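Local coordinates for xyloglucan-specific endo-beta-1,4-glucanase BoGH9A (Bacteroides ovatus, PDB 6DHT), which cleaves the beta-1,4-linked glucan backbone of xyloglucan at internal sites, releasing xyloglucan oligosaccharides, at residues Q53-K58 against S78-P83; K85-V90 against S94-I99; V143-S148 against P152-G157; Y172-V177 against Q256-V261. All blocks are in the same frame, centred on the assembly; numbering follows the deposited sequence.

The four contacts follow one another along the chain and fall into two groups at opposite sides of its centre. Interactions 1 and 2 both belong to the N-terminal Ig-like domain and reach one antiparallel sheet, ordered 53-58, 42-47, 84-90, 93-99; their centres are about 10 Å apart and they touch where Val80 packs on Ile99 and Tyr86. Interactions 3 and 4 lie in the glycosyl hydrolase family 9 region, their centres about 14 Å apart, and share a small mixed sheet in which strands 143-145 and 259-260 are neighbours. Interactions 2 and 4 are about 48 Å apart, centre to centre. Only interaction 4 comes close to predicted catalytic residues; the others lie away from annotated sites.

Interaction 1: residues Q53-K58 against S78-P83; sequences QVFVGK and SAVTTP
Val54 and Phe55 of strand 53-58 close over Val80, which lies in the connection between strands 72-76 and 84-90 of the N-terminal Ig-like domain. Both strand residues face Ile45 of the adjoining strand 42-47, a classic beta bulge, and both direct their side chains at the segment 78-83. No hydrogen bond spans the two segments; the contact is apolar and small, burying 161 Å² in all.

Its tight part centres on one methyl group. Val80 CG2 is 3.7 Å from Val54 CG1 and comes equally near, 3.7 Å, to Phe55 CB, so the branch fits against two successive residues of the strand. The valine side chains cross at about a right angle, and Val80 CG1 also meets Val54 CG1, at 3.8 Å. Val80 is buried, with Tyr86 of strand 84-90 packing on it as well as on Val54.

Toward Ala79 the packing slackens. Phe55 CG stands anti to the backbone N (chi1 -174°), which carries the ring off alongside the loop, where it meets exposed Ala79 by a single methyl: Phe55 CE1 to Ala79 CB is 4.2 Å. Phe77, just before the 78-83 segment, also touches this phenyl group. The ring bears on its own strand as well: Phe55 CE2 lies 3.9 Å from Gly57 CA.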
loop_
_atom_site.group_PDB
_atom_site.type_symbol
_atom_site.label_atom_id
_atom_site.label_comp_id
_atom_site.label_asym_id
_atom_site.label_seq_id
_atom_site.Cartn_x
_atom_site.Cartn_y
_atom_site.Cartn_z
ATOM N N GLN A 53 -26.541 23.630 19.756
ATOM C CA GLN A 53 -26.260 23.942 18.367
ATOM C C GLN A 53 -24.830 24.467 18.266
ATOM O O GLN A 53 -24.414 25.330 19.054
ATOM C CB GLN A 53 -27.230 24.986 17.832
ATOM C CG GLN A 53 -27.192 25.092 16.342
ATOM C CD GLN A 53 -27.921 26.303 15.840
ATOM O OE1 GLN A 53 -27.350 27.390 15.755
ATOM N NE2 GLN A 53 -29.181 26.123 15.482
ATOM N N VAL A 54 -24.078 23.938 17.302
ATOM C CA VAL A 54 -22.648 24.216 17.211
ATOM C C VAL A 54 -22.295 24.948 15.912
ATOM O O VAL A 54 -21.350 25.742 15.873
ATOM C CB VAL A 54 -21.853 22.889 17.368
ATOM C CG1 VAL A 54 -20.443 23.024 16.862
ATOM C CG2 VAL A 54 -21.840 22.470 18.829
ATOM N N PHE A 55 -23.056 24.681 14.860
ATOM C CA PHE A 55 -22.787 25.227 13.535
ATOM C C PHE A 55 -24.011 25.084 12.634
ATOM O O PHE A 55 -24.719 24.087 12.690
ATOM C CB PHE A 55 -21.601 24.475 12.892
ATOM C CG PHE A 55 -21.144 25.062 11.578
ATOM C CD1 PHE A 55 -20.161 26.035 11.549
ATOM C CD2 PHE A 55 -21.675 24.629 10.382
ATOM C CE1 PHE A 55 -19.740 26.576 10.348
ATOM C CE2 PHE A 55 -21.255 25.182 9.181
ATOM C CZ PHE A 55 -20.281 26.143 9.173
ATOM N N VAL A 56 -24.242 26.094 11.802
ATOM C CA VAL A 56 -25.277 26.046 10.790
ATOM C C VAL A 56 -24.671 26.468 9.463
ATOM O O VAL A 56 -24.016 27.502 9.378
ATOM C CB VAL A 56 -26.475 26.998 11.124
ATOM C CG1 VAL A 56 -27.503 26.948 10.017
ATOM C CG2 VAL A 56 -27.098 26.606 12.458
ATOM N N GLY A 57 -24.897 25.661 8.442
ATOM C CA GLY A 57 -24.412 25.941 7.105
ATOM C C GLY A 57 -25.521 26.127 6.085
ATOM O O GLY A 57 -26.446 25.324 5.996
ATOM N N LYS A 58 -25.382 27.173 5.280
ATOM C CA LYS A 58 -26.337 27.486 4.217
ATOM C C LYS A 58 -25.588 27.862 2.935
ATOM O O LYS A 58 -24.359 27.854 2.906
ATOM C CB LYS A 58 -27.236 28.644 4.665
ATOM C CG LYS A 58 -27.933 28.411 5.998
ATOM C CD LYS A 58 -28.806 29.601 6.401
ATOM C CE LYS A 58 -29.762 29.234 7.525
ATOM N NZ LYS A 58 -30.564 30.407 7.991
ATOM N N SER A 78 -15.846 22.820 8.701
ATOM C CA SER A 78 -14.439 22.879 9.113
ATOM C C SER A 78 -14.194 23.743 10.350
ATOM O O SER A 78 -13.284 23.487 11.133
ATOM C CB SER A 78 -13.576 23.396 7.948
ATOM O OG SER A 78 -13.647 22.560 6.818
ATOM N N ALA A 79 -15.030 24.767 10.544
ATOM C CA ALA A 79 -14.854 25.690 11.659
ATOM C C ALA A 79 -15.125 25.043 13.007
ATOM O O ALA A 79 -14.732 25.566 14.036
ATOM C CB ALA A 79 -15.750 26.903 11.467
ATOM N N VAL A 80 -15.776 23.885 13.018
ATOM C CA VAL A 80 -15.967 23.187 14.284
ATOM C C VAL A 80 -14.651 22.496 14.615
ATOM O O VAL A 80 -14.222 21.604 13.874
ATOM C CB VAL A 80 -17.097 22.156 14.222
ATOM C CG1 VAL A 80 -17.255 21.479 15.560
ATOM C CG2 VAL A 80 -18.427 22.808 13.797
ATOM N N THR A 81 -14.004 22.909 15.698
ATOM C CA THR A 81 -12.664 22.403 16.019
ATOM C C THR A 81 -12.556 21.764 17.405
ATOM O O THR A 81 -11.525 21.203 17.749
ATOM C CB THR A 81 -11.613 23.510 15.898
ATOM O OG1 THR A 81 -11.943 24.562 16.814
ATOM C CG2 THR A 81 -11.564 24.074 14.491
ATOM N N THR A 82 -13.614 21.842 18.209
ATOM C CA THR A 82 -13.569 21.259 19.541
ATOM C C THR A 82 -13.737 19.735 19.490
ATOM O O THR A 82 -14.724 19.244 18.931
ATOM C CB THR A 82 -14.649 21.882 20.458
ATOM O OG1 THR A 82 -14.409 23.288 20.562
ATOM C CG2 THR A 82 -14.587 21.275 21.841
ATOM N N PRO A 83 -12.791 18.984 20.096
ATOM C CA PRO A 83 -12.979 17.526 20.153
ATOM C C PRO A 83 -14.272 17.115 20.847
ATOM O O PRO A 83 -14.667 17.700 21.860
ATOM C CB PRO A 83 -11.774 17.044 20.963
ATOM C CG PRO A 83 -10.736 18.084 20.741
ATOM C CD PRO A 83 -11.489 19.387 20.656
#

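Interaction 2: residues K85-V90 against S94-I99; sequences KYILKV and SVTFLI
Tyr86 and Phe97 meet through contrasting first torsions: Phe97 CG sits between its own backbone N and carbonyl carbon (chi1 66°), which brings the phenyl across to the neighbouring strand, whereas Tyr86 CG is anti to the carbonyl carbon (chi1 -65°) and leads the phenol toward Ile99. The two residues form a hydrogen-bonded pair in the antiparallel beta hairpin of strands 84-90 and 93-99, at one margin of a sheet of the Ig-like domain.

Four backbone bonds join 85-90 to 94-99. Tyr86 N to Phe97 O is 2.9 Å, and the return bond from Phe97 N reaches Tyr86 O at 3.0 Å; Leu88 and Val95 repeat the exchange. Between these pairs Ile87 lies against Thr96, and beyond Leu88 and Val95 Lys89 lies against Ser94; these side chains point to the other face of the sheet. There the extended Lys85 chain runs past Leu98 CD2 to Thr96, its CE 3.9 Å from Thr96 CB.

On the Tyr86 face, Tyr86 CB makes a CH-pi contact over the Phe97 ring, 3.9 Å from the centroid, while Leu88 CB meets the ring edge. The two aromatic planes are only 24° apart but slid so far that they barely overlap. Ile45 and Phe77 also touch the phenyl. Replacing Phe97 by an alanine would probably open a gap beneath Tyr86 CB and leave Leu88 CB without its aromatic neighbour. Farther along the phenol, Tyr86 CE2 rests 3.7 Å from Ile99 CD1.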
loop_
_atom_site.group_PDB
_atom_site.type_symbol
_atom_site.label_atom_id
_atom_site.label_comp_id
_atom_site.label_asym_id
_atom_site.label_seq_id
_atom_site.Cartn_x
_atom_site.Cartn_y
_atom_site.Cartn_z
ATOM N N LYS A 85 -18.192 14.432 20.271
ATOM C CA LYS A 85 -19.103 13.680 19.417
ATOM C C LYS A 85 -20.225 14.605 18.998
ATOM O O LYS A 85 -20.763 15.343 19.828
ATOM C CB LYS A 85 -19.667 12.467 20.164
ATOM C CG LYS A 85 -20.605 11.616 19.337
ATOM C CD LYS A 85 -21.181 10.451 20.143
ATOM C CE LYS A 85 -22.193 9.686 19.314
ATOM N NZ LYS A 85 -22.719 8.469 20.005
ATOM N N TYR A 86 -20.553 14.579 17.712
ATOM C CA TYR A 86 -21.458 15.554 17.109
ATOM C C TYR A 86 -22.512 14.854 16.261
ATOM O O TYR A 86 -22.337 13.702 15.848
ATOM C CB TYR A 86 -20.680 16.554 16.240
ATOM C CG TYR A 86 -19.739 17.401 17.040
ATOM C CD1 TYR A 86 -20.168 18.590 17.622
ATOM C CD2 TYR A 86 -18.426 17.007 17.238
ATOM C CE1 TYR A 86 -19.324 19.352 18.365
ATOM C CE2 TYR A 86 -17.568 17.765 17.981
ATOM C CZ TYR A 86 -18.025 18.951 18.544
ATOM O OH TYR A 86 -17.188 19.730 19.299
ATOM N N ILE A 87 -23.617 15.551 16.018
ATOM C CA ILE A 87 -24.636 15.064 15.104
ATOM C C ILE A 87 -24.781 16.015 13.931
ATOM O O ILE A 87 -24.941 17.220 14.128
ATOM C CB ILE A 87 -26.010 14.976 15.789
ATOM C CG1 ILE A 87 -25.930 14.161 17.083
ATOM C CG2 ILE A 87 -27.050 14.380 14.828
ATOM C CD1 ILE A 87 -27.163 14.360 17.977
ATOM N N LEU A 88 -24.720 15.470 12.724
ATOM C CA LEU A 88 -24.951 16.234 11.510
ATOM C C LEU A 88 -26.383 15.964 11.065
ATOM O O LEU A 88 -26.719 14.833 10.751
ATOM C CB LEU A 88 -23.978 15.797 10.404
ATOM C CG LEU A 88 -23.910 16.637 9.115
ATOM C CD1 LEU A 88 -22.682 16.231 8.306
ATOM C CD2 LEU A 88 -25.078 16.485 8.242
ATOM N N LYS A 89 -27.214 17.000 11.031
ATOM C CA LYS A 89 -28.587 16.865 10.533
ATOM C C LYS A 89 -28.735 17.603 9.205
ATOM O O LYS A 89 -28.360 18.773 9.100
ATOM C CB LYS A 89 -29.603 17.399 11.552
ATOM C CG LYS A 89 -29.886 16.476 12.734
ATOM C CD LYS A 89 -31.285 16.754 13.309
ATOM C CE LYS A 89 -31.543 16.018 14.620
ATOM N NZ LYS A 89 -31.118 14.583 14.583
ATOM N N VAL A 90 -29.262 16.901 8.204
ATOM C CA VAL A 90 -29.547 17.458 6.883
ATOM C C VAL A 90 -30.906 16.957 6.460
ATOM O O VAL A 90 -31.082 15.753 6.267
ATOM C CB VAL A 90 -28.592 16.965 5.770
ATOM C CG1 VAL A 90 -28.730 17.850 4.535
ATOM C CG2 VAL A 90 -27.203 16.948 6.235
ATOM N N SER A 94 -29.699 12.099 9.448
ATOM C CA SER A 94 -28.617 12.456 10.349
ATOM C C SER A 94 -27.556 11.363 10.458
ATOM O O SER A 94 -27.796 10.207 10.132
ATOM C CB SER A 94 -29.167 12.789 11.737
ATOM O OG SER A 94 -29.617 11.620 12.396
ATOM N N VAL A 95 -26.368 11.776 10.890
ATOM C CA VAL A 95 -25.268 10.861 11.175
ATOM C C VAL A 95 -24.484 11.459 12.325
ATOM O O VAL A 95 -24.415 12.674 12.449
ATOM C CB VAL A 95 -24.327 10.642 9.958
ATOM C CG1 VAL A 95 -25.072 9.992 8.815
ATOM C CG2 VAL A 95 -23.689 11.942 9.504
ATOM N N THR A 96 -23.912 10.610 13.175
ATOM C CA THR A 96 -23.036 11.091 14.241
ATOM C C THR A 96 -21.594 10.921 13.784
ATOM O O THR A 96 -21.290 10.008 13.020
ATOM C CB THR A 96 -23.218 10.330 15.565
ATOM O OG1 THR A 96 -22.813 8.972 15.394
ATOM C CG2 THR A 96 -24.664 10.375 16.019
ATOM N N PHE A 97 -20.719 11.797 14.262
ATOM C CA PHE A 97 -19.302 11.697 13.920
ATOM C C PHE A 97 -18.450 12.232 15.051
ATOM O O PHE A 97 -18.937 12.913 15.953
ATOM C CB PHE A 97 -19.019 12.461 12.625
ATOM C CG PHE A 97 -19.203 13.953 12.735
ATOM C CD1 PHE A 97 -18.142 14.766 13.098
ATOM C CD2 PHE A 97 -20.429 14.545 12.472
ATOM C CE1 PHE A 97 -18.288 16.146 13.203
ATOM C CE2 PHE A 97 -20.578 15.920 12.576
ATOM C CZ PHE A 97 -19.525 16.718 12.935
ATOM N N LEU A 98 -17.158 11.929 14.993
ATOM C CA LEU A 98 -16.217 12.338 16.022
ATOM C C LEU A 98 -15.213 13.315 15.469
ATOM O O LEU A 98 -14.758 13.184 14.324
ATOM C CB LEU A 98 -15.458 11.127 16.568
ATOM C CG LEU A 98 -16.263 10.029 17.268
ATOM C CD1 LEU A 98 -15.354 8.900 17.693
ATOM C CD2 LEU A 98 -16.989 10.571 18.478
ATOM N N ILE A 99 -14.848 14.281 16.307
ATOM C CA ILE A 99 -13.672 15.103 16.084
ATOM C C ILE A 99 -12.731 14.736 17.213
ATOM O O ILE A 99 -13.096 14.830 18.378
ATOM C CB ILE A 99 -14.005 16.615 16.145
ATOM C CG1 ILE A 99 -14.967 16.992 15.019
ATOM C CG2 ILE A 99 -12.718 17.411 16.042
ATOM C CD1 ILE A 99 -15.424 18.481 15.057
#

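Interaction 3: residues V143-S148 against P152-G157; sequences VLIHPS and PDRPAG
Ile145 O receives a hydrogen bond across the loop, from Gly157 N at 2.8 Å. The bond is nearly straight (169° at the hydrogen). The same oxygen is approached by Ala156 CA at 3.4 Å in a CA-H...O contact. Around this point the Ile145 side chain lies against 154-155: CG2 is 3.8 Å from Arg154 O, and CD1 meets the aliphatic part of the arginine, 4.1 Å from Arg154 CD, the two chains crossing at about a right angle. Ala156 CB packs on Pro147, 4.0 Å from its CG.

The loop connects strands 143-145 and 159-160, antiparallel neighbours at one margin of a five-stranded mixed sheet in the family 9 region. Shortening Ile145 to an alanine would probably open a gap beside Arg154 CD and cost the arginine's methylenes one of their apolar supports.

In the next shell, Arg154 is extended from CG to NE, and its NH1 is hydrogen-bonded to Tyr237 OH. Beyond Ile145, His146 ND1 pairs with Ser148 OG at 2.7 Å and accepts a bond from Ser148 N, while His146 NE2 meets Pro326 O.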
loop_
_atom_site.group_PDB
_atom_site.type_symbol
_atom_site.label_atom_id
_atom_site.label_comp_id
_atom_site.label_asym_id
_atom_site.label_seq_id
_atom_site.Cartn_x
_atom_site.Cartn_y
_atom_site.Cartn_z
ATOM N N VAL A 143 10.249 -27.069 -1.377
ATOM C CA VAL A 143 9.904 -26.337 -2.589
ATOM C C VAL A 143 10.812 -26.758 -3.741
ATOM O O VAL A 143 12.018 -26.881 -3.566
ATOM C CB VAL A 143 10.004 -24.797 -2.324
ATOM C CG1 VAL A 143 9.712 -23.984 -3.579
ATOM C CG2 VAL A 143 9.043 -24.401 -1.224
ATOM N N LEU A 144 10.217 -26.956 -4.910
ATOM C CA LEU A 144 10.926 -27.482 -6.076
ATOM C C LEU A 144 11.461 -26.397 -6.988
ATOM O O LEU A 144 10.771 -25.422 -7.288
ATOM C CB LEU A 144 9.976 -28.346 -6.905
ATOM C CG LEU A 144 10.012 -29.859 -6.689
ATOM C CD1 LEU A 144 10.107 -30.236 -5.221
ATOM C CD2 LEU A 144 8.772 -30.469 -7.322
ATOM N N ILE A 145 12.692 -26.575 -7.449
ATOM C CA ILE A 145 13.181 -25.787 -8.566
ATOM C C ILE A 145 12.402 -26.210 -9.803
ATOM O O ILE A 145 12.571 -27.323 -10.306
ATOM C CB ILE A 145 14.697 -26.003 -8.808
ATOM C CG1 ILE A 145 15.521 -25.583 -7.585
ATOM C CG2 ILE A 145 15.153 -25.262 -10.055
ATOM C CD1 ILE A 145 15.526 -24.074 -7.270
ATOM N N HIS A 146 11.523 -25.339 -10.273
ATOM C CA HIS A 146 10.827 -25.510 -11.535
ATOM C C HIS A 146 11.848 -25.586 -12.672
ATOM O O HIS A 146 12.944 -25.054 -12.544
ATOM C CB HIS A 146 9.904 -24.320 -11.736
ATOM C CG HIS A 146 8.906 -24.484 -12.835
ATOM N ND1 HIS A 146 9.065 -23.900 -14.073
ATOM C CD2 HIS A 146 7.718 -25.129 -12.875
ATOM C CE1 HIS A 146 8.019 -24.178 -14.827
ATOM N NE2 HIS A 146 7.180 -24.917 -14.120
ATOM N N PRO A 147 11.509 -26.277 -13.775
ATOM C CA PRO A 147 12.465 -26.299 -14.886
ATOM C C PRO A 147 12.878 -24.902 -15.369
ATOM O O PRO A 147 14.021 -24.729 -15.782
ATOM C CB PRO A 147 11.698 -27.052 -15.974
ATOM C CG PRO A 147 10.841 -28.000 -15.216
ATOM C CD PRO A 147 10.411 -27.242 -13.980
ATOM N N SER A 148 11.977 -23.925 -15.291
ATOM C CA SER A 148 12.300 -22.565 -15.723
ATOM C C SER A 148 13.355 -21.900 -14.828
ATOM O O SER A 148 13.978 -20.911 -15.223
ATOM C CB SER A 148 11.050 -21.700 -15.725
ATOM O OG SER A 148 10.507 -21.629 -14.418
ATOM N N PRO A 152 23.057 -24.831 -12.952
ATOM C CA PRO A 152 24.007 -25.953 -12.919
ATOM C C PRO A 152 23.947 -26.773 -11.639
ATOM O O PRO A 152 23.797 -27.994 -11.701
ATOM C CB PRO A 152 25.361 -25.255 -13.025
ATOM C CG PRO A 152 25.087 -24.085 -13.874
ATOM C CD PRO A 152 23.698 -23.610 -13.472
ATOM N N ASP A 153 24.041 -26.103 -10.498
ATOM C CA ASP A 153 24.028 -26.783 -9.213
ATOM C C ASP A 153 22.614 -27.059 -8.701
ATOM O O ASP A 153 22.454 -27.669 -7.641
ATOM C CB ASP A 153 24.805 -25.965 -8.179
ATOM C CG ASP A 153 26.262 -25.774 -8.562
ATOM O OD1 ASP A 153 26.738 -26.473 -9.488
ATOM O OD2 ASP A 153 26.935 -24.932 -7.932
ATOM N N ARG A 154 21.602 -26.605 -9.446
ATOM C CA ARG A 154 20.202 -26.777 -9.055
ATOM C C ARG A 154 19.367 -27.202 -10.251
ATOM O O ARG A 154 18.685 -26.389 -10.865
ATOM C CB ARG A 154 19.625 -25.482 -8.465
ATOM C CG ARG A 154 20.168 -25.141 -7.100
ATOM C CD ARG A 154 19.585 -23.841 -6.547
ATOM N NE ARG A 154 19.931 -23.698 -5.139
ATOM C CZ ARG A 154 19.466 -22.745 -4.339
ATOM N NH1 ARG A 154 18.624 -21.836 -4.810
ATOM N NH2 ARG A 154 19.844 -22.717 -3.071
ATOM N N PRO A 155 19.435 -28.494 -10.608
ATOM C CA PRO A 155 18.611 -28.980 -11.713
ATOM C C PRO A 155 17.133 -29.013 -11.345
ATOM O O PRO A 155 16.808 -29.081 -10.161
ATOM C CB PRO A 155 19.142 -30.402 -11.952
ATOM C CG PRO A 155 19.814 -30.787 -10.663
ATOM C CD PRO A 155 20.355 -29.519 -10.088
ATOM N N ALA A 156 16.267 -28.957 -12.352
ATOM C CA ALA A 156 14.833 -29.089 -12.155
ATOM C C ALA A 156 14.532 -30.219 -11.182
ATOM O O ALA A 156 15.066 -31.324 -11.315
ATOM C CB ALA A 156 14.157 -29.338 -13.468
ATOM N N GLY A 157 13.709 -29.925 -10.181
ATOM C CA GLY A 157 13.330 -30.914 -9.194
ATOM C C GLY A 157 14.130 -30.871 -7.914
ATOM O O GLY A 157 13.770 -31.532 -6.941
#

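Interaction 4: residues Y172-V177 against Q256-V261; sequences YNKYIV and QQRYVV
Arg258 reaches across to the carbonyl of Tyr172 and holds it with both terminal nitrogens. Its side chain leaves the backbone with CB directed toward the segment 172-177. The CB-CG-CD part makes no contact with that segment; Leu240 of the intervening strand 239-241 touches the arginine side chain. Bends at the second and third torsions (chi2 -81°, chi3 -94°) then turn the chain so that NE forms a salt bridge with Asp140 OD1 and the tip meets Tyr172. Arg258 CZ lies 3.4 Å from Tyr172 O, and from there the group grips end-on: NH1 donates to Tyr172 O at 2.9 Å and NH2 to the same oxygen at 3.1 Å. That oxygen sits in the guanidinium plane, but the two donors approach it differently, NH2 in the carbonyl plane and NH1 well above it. NH2 also passes Lys174 CG at 4.2 Å.

The segments contribute strands 174-175 and 259-260 to the five-stranded mixed sheet beside the family 9 catalytic site, with strand 239-241 between them. Tyr172 and Asn173 directly follow Asp171, the predicted nucleophile, whose OD2 is hydrogen-bonded to Asn173 ND2 and Tyr175 OH.

Lys174 NZ is 4.8 Å from Arg258 NH2, yet Asp140 binds both residues, OD2 to the lysine and OD1 to Arg258 NE, and so is likely to balance their charge. With the touching residues all buried, the two bonds to Tyr172 O and the salt bridge to Asp140 are likely to restrain the guanidinium, and probably the backbone just after the predicted nucleophile.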
loop_
_atom_site.group_PDB
_atom_site.type_symbol
_atom_site.label_atom_id
_atom_site.label_comp_id
_atom_site.label_asym_id
_atom_site.label_seq_id
_atom_site.Cartn_x
_atom_site.Cartn_y
_atom_site.Cartn_z
ATOM N N TYR A 172 -2.437 -17.457 -2.233
ATOM C CA TYR A 172 -1.482 -17.927 -1.235
ATOM C C TYR A 172 -0.038 -18.021 -1.746
ATOM O O TYR A 172 0.807 -18.613 -1.102
ATOM C CB TYR A 172 -1.931 -19.305 -0.729
ATOM C CG TYR A 172 -3.206 -19.360 0.085
ATOM C CD1 TYR A 172 -3.463 -18.461 1.127
ATOM C CD2 TYR A 172 -4.164 -20.350 -0.163
ATOM C CE1 TYR A 172 -4.611 -18.558 1.886
ATOM C CE2 TYR A 172 -5.301 -20.445 0.580
ATOM C CZ TYR A 172 -5.563 -19.547 1.608
ATOM O OH TYR A 172 -6.691 -19.599 2.393
ATOM N N ASN A 173 0.242 -17.400 -2.885
ATOM C CA ASN A 173 1.574 -17.397 -3.456
ATOM C C ASN A 173 2.404 -16.198 -2.999
ATOM O O ASN A 173 1.837 -15.270 -2.419
ATOM C CB ASN A 173 1.425 -17.477 -4.972
ATOM C CG ASN A 173 0.584 -18.677 -5.377
ATOM O OD1 ASN A 173 1.028 -19.811 -5.187
ATOM N ND2 ASN A 173 -0.640 -18.439 -5.819
ATOM N N LYS A 174 3.709 -16.236 -3.200
ATOM C CA LYS A 174 4.620 -15.214 -2.663
ATOM C C LYS A 174 5.447 -14.695 -3.815
ATOM O O LYS A 174 6.100 -15.480 -4.502
ATOM C CB LYS A 174 5.511 -15.810 -1.581
ATOM C CG LYS A 174 4.716 -16.519 -0.493
ATOM C CD LYS A 174 5.529 -16.974 0.684
ATOM C CE LYS A 174 6.656 -17.900 0.269
ATOM N NZ LYS A 174 7.241 -18.603 1.431
ATOM N N TYR A 175 5.455 -13.389 -4.041
ATOM C CA TYR A 175 6.028 -12.799 -5.244
ATOM C C TYR A 175 7.082 -11.756 -4.888
ATOM O O TYR A 175 6.805 -10.834 -4.105
ATOM C CB TYR A 175 4.945 -12.104 -6.045
ATOM C CG TYR A 175 3.713 -12.944 -6.390
ATOM C CD1 TYR A 175 2.728 -13.192 -5.437
ATOM C CD2 TYR A 175 3.497 -13.452 -7.682
ATOM C CE1 TYR A 175 1.574 -13.922 -5.732
ATOM C CE2 TYR A 175 2.354 -14.190 -7.982
ATOM C CZ TYR A 175 1.394 -14.421 -7.012
ATOM O OH TYR A 175 0.238 -15.144 -7.319
ATOM N N ILE A 176 8.274 -11.858 -5.461
ATOM C CA ILE A 176 9.366 -10.955 -5.121
ATOM C C ILE A 176 9.115 -9.511 -5.587
ATOM O O ILE A 176 9.385 -8.548 -4.853
ATOM C CB ILE A 176 10.701 -11.483 -5.710
ATOM C CG1 ILE A 176 11.208 -12.712 -4.940
ATOM C CG2 ILE A 176 11.769 -10.393 -5.656
ATOM C CD1 ILE A 176 11.636 -12.449 -3.502
ATOM N N VAL A 177 8.585 -9.332 -6.782
ATOM C CA VAL A 177 8.344 -7.986 -7.287
ATOM C C VAL A 177 7.376 -7.265 -6.369
ATOM O O VAL A 177 7.656 -6.142 -5.880
ATOM C CB VAL A 177 7.850 -8.013 -8.736
ATOM C CG1 VAL A 177 7.237 -6.691 -9.158
ATOM C CG2 VAL A 177 9.008 -8.385 -9.659
ATOM N N GLN A 256 -1.379 -28.571 -3.360
ATOM C CA GLN A 256 -0.536 -28.432 -4.547
ATOM C C GLN A 256 0.942 -28.279 -4.212
ATOM O O GLN A 256 1.311 -27.740 -3.166
ATOM C CB GLN A 256 -0.972 -27.251 -5.403
ATOM C CG GLN A 256 -2.194 -27.469 -6.233
ATOM C CD GLN A 256 -2.416 -26.325 -7.204
ATOM O OE1 GLN A 256 -1.698 -26.185 -8.198
ATOM N NE2 GLN A 256 -3.375 -25.464 -6.888
ATOM N N GLN A 257 1.793 -28.744 -5.116
ATOM C CA GLN A 257 3.232 -28.625 -4.940
ATOM C C GLN A 257 3.655 -27.163 -5.136
ATOM O O GLN A 257 3.102 -26.467 -5.993
ATOM C CB GLN A 257 3.962 -29.550 -5.936
ATOM C CG GLN A 257 5.479 -29.422 -5.973
ATOM C CD GLN A 257 6.147 -29.812 -4.660
ATOM O OE1 GLN A 257 6.800 -28.984 -4.014
ATOM N NE2 GLN A 257 5.999 -31.079 -4.266
ATOM N N ARG A 258 4.641 -26.736 -4.350
ATOM C CA ARG A 258 5.182 -25.369 -4.408
ATOM C C ARG A 258 6.489 -25.326 -5.195
ATOM O O ARG A 258 7.365 -26.179 -5.007
ATOM C CB ARG A 258 5.401 -24.832 -2.983
ATOM C CG ARG A 258 4.131 -24.766 -2.141
ATOM C CD ARG A 258 3.309 -23.529 -2.433
ATOM N NE ARG A 258 3.623 -22.435 -1.514
ATOM C CZ ARG A 258 2.872 -21.338 -1.391
ATOM N NH1 ARG A 258 1.804 -21.142 -2.143
ATOM N NH2 ARG A 258 3.227 -20.407 -0.518
ATOM N N TYR A 259 6.607 -24.330 -6.072
ATOM C CA TYR A 259 7.773 -24.159 -6.938
ATOM C C TYR A 259 8.349 -22.758 -6.837
ATOM O O TYR A 259 7.608 -21.820 -6.568
ATOM C CB TYR A 259 7.403 -24.353 -8.409
ATOM C CG TYR A 259 6.917 -25.735 -8.785
ATOM C CD1 TYR A 259 5.588 -26.074 -8.654
ATOM C CD2 TYR A 259 7.791 -26.676 -9.303
ATOM C CE1 TYR A 259 5.130 -27.330 -9.002
ATOM C CE2 TYR A 259 7.342 -27.942 -9.664
ATOM C CZ TYR A 259 6.011 -28.258 -9.504
ATOM O OH TYR A 259 5.541 -29.507 -9.852
ATOM N N VAL A 260 9.650 -22.622 -7.060
ATOM C CA VAL A 260 10.232 -21.330 -7.438
ATOM C C VAL A 260 10.465 -21.362 -8.940
ATOM O O VAL A 260 10.869 -22.391 -9.505
ATOM C CB VAL A 260 11.526 -20.947 -6.659
ATOM C CG1 VAL A 260 11.243 -20.809 -5.159
ATOM C CG2 VAL A 260 12.639 -21.942 -6.907
ATOM N N VAL A 261 10.149 -20.261 -9.598
ATOM C CA VAL A 261 10.231 -20.174 -11.041
ATOM C C VAL A 261 11.308 -19.195 -11.523
ATOM O O VAL A 261 12.052 -18.602 -10.718
ATOM C CB VAL A 261 8.870 -19.821 -11.618
ATOM C CG1 VAL A 261 7.846 -20.873 -11.208
ATOM C CG2 VAL A 261 8.424 -18.443 -11.126
#